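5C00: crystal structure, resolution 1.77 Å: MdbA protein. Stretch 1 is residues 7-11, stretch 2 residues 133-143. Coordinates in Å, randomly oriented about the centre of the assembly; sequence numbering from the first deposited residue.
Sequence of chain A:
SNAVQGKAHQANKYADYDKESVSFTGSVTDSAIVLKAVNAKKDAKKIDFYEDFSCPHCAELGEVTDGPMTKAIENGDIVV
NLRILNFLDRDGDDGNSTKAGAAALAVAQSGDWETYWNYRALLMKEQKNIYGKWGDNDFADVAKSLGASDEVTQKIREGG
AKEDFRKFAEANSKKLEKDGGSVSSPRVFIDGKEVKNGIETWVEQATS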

# COMPACT_ATOMS: atom_id res chain seq x y z
N LYS A 7 12.65 21.98 9.77
CA LYS A 7 12.57 22.57 8.40
C LYS A 7 11.54 21.84 7.53
O LYS A 7 11.45 20.61 7.54
CB LYS A 7 13.93 22.50 7.74
CG LYS A 7 14.11 23.46 6.59
CD LYS A 7 15.51 23.37 6.01
CE LYS A 7 15.82 24.63 5.22
NZ LYS A 7 17.10 24.52 4.48
N ALA A 8 10.80 22.61 6.73
CA ALA A 8 9.71 22.08 5.92
C ALA A 8 10.31 21.67 4.58
O ALA A 8 11.10 22.39 4.03
CB ALA A 8 8.65 23.15 5.68
N HIS A 9 9.94 20.49 4.08
CA HIS A 9 10.41 19.98 2.80
C HIS A 9 9.31 19.92 1.74
O HIS A 9 9.60 20.16 0.56
CB HIS A 9 10.95 18.56 3.04
CG HIS A 9 11.98 18.51 4.11
ND1 HIS A 9 13.29 18.85 3.86
CD2 HIS A 9 11.89 18.27 5.44
CE1 HIS A 9 13.97 18.78 4.99
NE2 HIS A 9 13.16 18.42 5.95
N GLN A 10 8.09 19.54 2.14
CA GLN A 10 6.92 19.50 1.23
C GLN A 10 5.75 20.35 1.74
O GLN A 10 5.28 20.14 2.85
CB GLN A 10 6.37 18.10 1.04
CG GLN A 10 7.09 17.23 0.09
CD GLN A 10 7.29 17.84 -1.28
OE1 GLN A 10 6.34 18.21 -1.96
NE2 GLN A 10 8.53 17.93 -1.67
N ALA A 11 5.28 21.26 0.89
CA ALA A 11 4.21 22.20 1.26
C ALA A 11 4.65 23.00 2.50
O ALA A 11 5.78 23.50 2.51
CB ALA A 11 2.87 21.47 1.46
N LYS A 133 12.05 12.70 -7.28
CA LYS A 133 12.10 14.06 -6.82
C LYS A 133 12.01 14.12 -5.32
O LYS A 133 12.59 15.02 -4.73
CB LYS A 133 11.04 14.93 -7.56
CG LYS A 133 11.27 14.73 -9.06
CD LYS A 133 10.39 15.51 -9.99
CE LYS A 133 10.62 14.98 -11.40
NZ LYS A 133 10.09 13.58 -11.55
N TRP A 134 11.33 13.16 -4.70
CA TRP A 134 11.18 13.17 -3.23
C TRP A 134 12.24 12.32 -2.55
O TRP A 134 12.61 11.24 -3.05
CB TRP A 134 9.80 12.67 -2.80
CG TRP A 134 8.68 13.63 -3.02
CD1 TRP A 134 8.66 14.69 -3.83
CD2 TRP A 134 7.36 13.47 -2.53
NE1 TRP A 134 7.43 15.27 -3.81
CE2 TRP A 134 6.61 14.54 -3.01
CE3 TRP A 134 6.75 12.55 -1.69
CZ2 TRP A 134 5.26 14.68 -2.73
CZ3 TRP A 134 5.42 12.70 -1.39
CH2 TRP A 134 4.69 13.75 -1.90
N GLY A 135 12.71 12.79 -1.40
CA GLY A 135 13.52 12.03 -0.50
C GLY A 135 12.74 11.71 0.74
O GLY A 135 11.57 12.06 0.86
N ASP A 136 13.40 11.06 1.69
CA ASP A 136 12.73 10.61 2.89
C ASP A 136 12.04 11.72 3.70
O ASP A 136 10.99 11.48 4.29
CB ASP A 136 13.72 9.86 3.78
CG ASP A 136 14.16 8.49 3.17
OD1 ASP A 136 13.35 7.83 2.45
OD2 ASP A 136 15.34 8.09 3.40
N ASN A 137 12.58 12.92 3.70
CA ASN A 137 11.98 13.99 4.48
C ASN A 137 10.71 14.48 3.80
O ASN A 137 9.85 15.04 4.46
CB ASN A 137 12.97 15.13 4.72
CG ASN A 137 13.97 14.81 5.82
OD1 ASN A 137 13.62 14.51 6.95
ND2 ASN A 137 15.21 14.87 5.48
N ASP A 138 10.62 14.30 2.47
CA ASP A 138 9.40 14.64 1.74
C ASP A 138 8.32 13.65 2.08
O ASP A 138 7.19 14.04 2.40
CB ASP A 138 9.68 14.70 0.25
CG ASP A 138 10.76 15.73 -0.08
OD1 ASP A 138 10.49 16.98 0.05
OD2 ASP A 138 11.89 15.32 -0.41
N PHE A 139 8.63 12.36 2.01
CA PHE A 139 7.65 11.38 2.41
C PHE A 139 7.17 11.61 3.85
O PHE A 139 5.98 11.43 4.18
CB PHE A 139 8.22 9.98 2.25
CG PHE A 139 8.36 9.57 0.81
CD1 PHE A 139 7.25 9.16 0.09
CD2 PHE A 139 9.58 9.59 0.17
CE1 PHE A 139 7.36 8.79 -1.24
CE2 PHE A 139 9.70 9.21 -1.17
CZ PHE A 139 8.59 8.79 -1.87
N ALA A 140 8.08 11.99 4.73
CA ALA A 140 7.71 12.22 6.13
C ALA A 140 6.81 13.44 6.31
O ALA A 140 5.85 13.39 7.07
CB ALA A 140 8.96 12.37 6.98
N ASP A 141 7.11 14.52 5.61
CA ASP A 141 6.33 15.76 5.79
C ASP A 141 4.88 15.42 5.38
O ASP A 141 3.92 15.88 6.00
CB ASP A 141 6.83 16.88 4.91
CG ASP A 141 7.94 17.71 5.55
OD1 ASP A 141 8.58 17.29 6.55
OD2 ASP A 141 8.16 18.84 5.03
N VAL A 142 4.73 14.69 4.28
CA VAL A 142 3.42 14.40 3.75
C VAL A 142 2.63 13.49 4.68
O VAL A 142 1.43 13.71 4.91
CB VAL A 142 3.47 13.86 2.30
CG1 VAL A 142 2.08 13.43 1.84
CG2 VAL A 142 3.96 14.95 1.39
N ALA A 143 3.28 12.46 5.23
CA ALA A 143 2.68 11.65 6.23
C ALA A 143 2.16 12.48 7.41
O ALA A 143 1.05 12.25 7.89
CB ALA A 143 3.67 10.58 6.73
O HOH W 1 5.30 20.57 5.60

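A strand-less segment can be held against a helix by carboxylates whose rotamers bring their oxygens to backbone or side-chain N-H groups. The packing of residues 7-11 of MdbA against the helix that begins at D136 is a compact example. The segment has no regular secondary structure, and two of its backbone N-H groups, those of H9 and Q10, are met by a helix side chain, D141.

D141 does most of this work. Its CA-CB bond points toward the segment, and with chi1 at -88° and chi2 at 17° the carboxylate places OD2 before two consecutive amides. H9 N donates to D141 OD2 at 2.6 Å, and Q10 N donates to the same D141 OD2 at 3.0 Å; both N-H groups point almost straight at the oxygen, at 162° and 166°. One oxygen thus serves as a shared acceptor for adjacent peptides. A water that donates to Q10 O at 2.8 Å also reaches D141 OD2, though weakly, at 3.4 Å. The other oxygen, OD1, lies at the edge of the H9 ring, near its plane, and is hydrogen-bonded elsewhere in the structure.

D138, one turn earlier, divides its carboxylate between two tasks. Its CA-CB bond runs sideways, yet the m rotamer, with chi2 at -70°, brings the end of the side chain nearer the segment. D138 OD2 accepts from G135 N at 2.8 Å, tying the helix start to its own first turn, while D138 OD1 accepts from Q10 NE2 at 2.8 Å with a nearly linear angle of 176°. The 3.3 Å approach of H9 O to D138 OD1 is a meeting of two acceptors and contributes no hydrogen bond.

Q10 reaches D138 by folding rather than extending: chi1 and chi2 are both m (-80° and -53°), and chi3 is -58°. The bend carries the amide to D138 and leaves Q10 CG over one face of the W134 ring, with Q10 NE2 also close to W134 NE1, at 3.6 Å. At the base of the same side chain, Q10 CB rests 4.0 Å from V142 CG2.

H9, also m at chi1, has its CA-CB bond directed toward the helix, and its chi2 of -81° turns a ring face to N137. There N137 CB sits 3.4 Å from the centroid of the H9 ring, only 13° off the ring normal, a well-centred CH-pi contact. The D141 carboxylate holds the backbone and the D138 carboxylate the Q10 side chain, with packing around them.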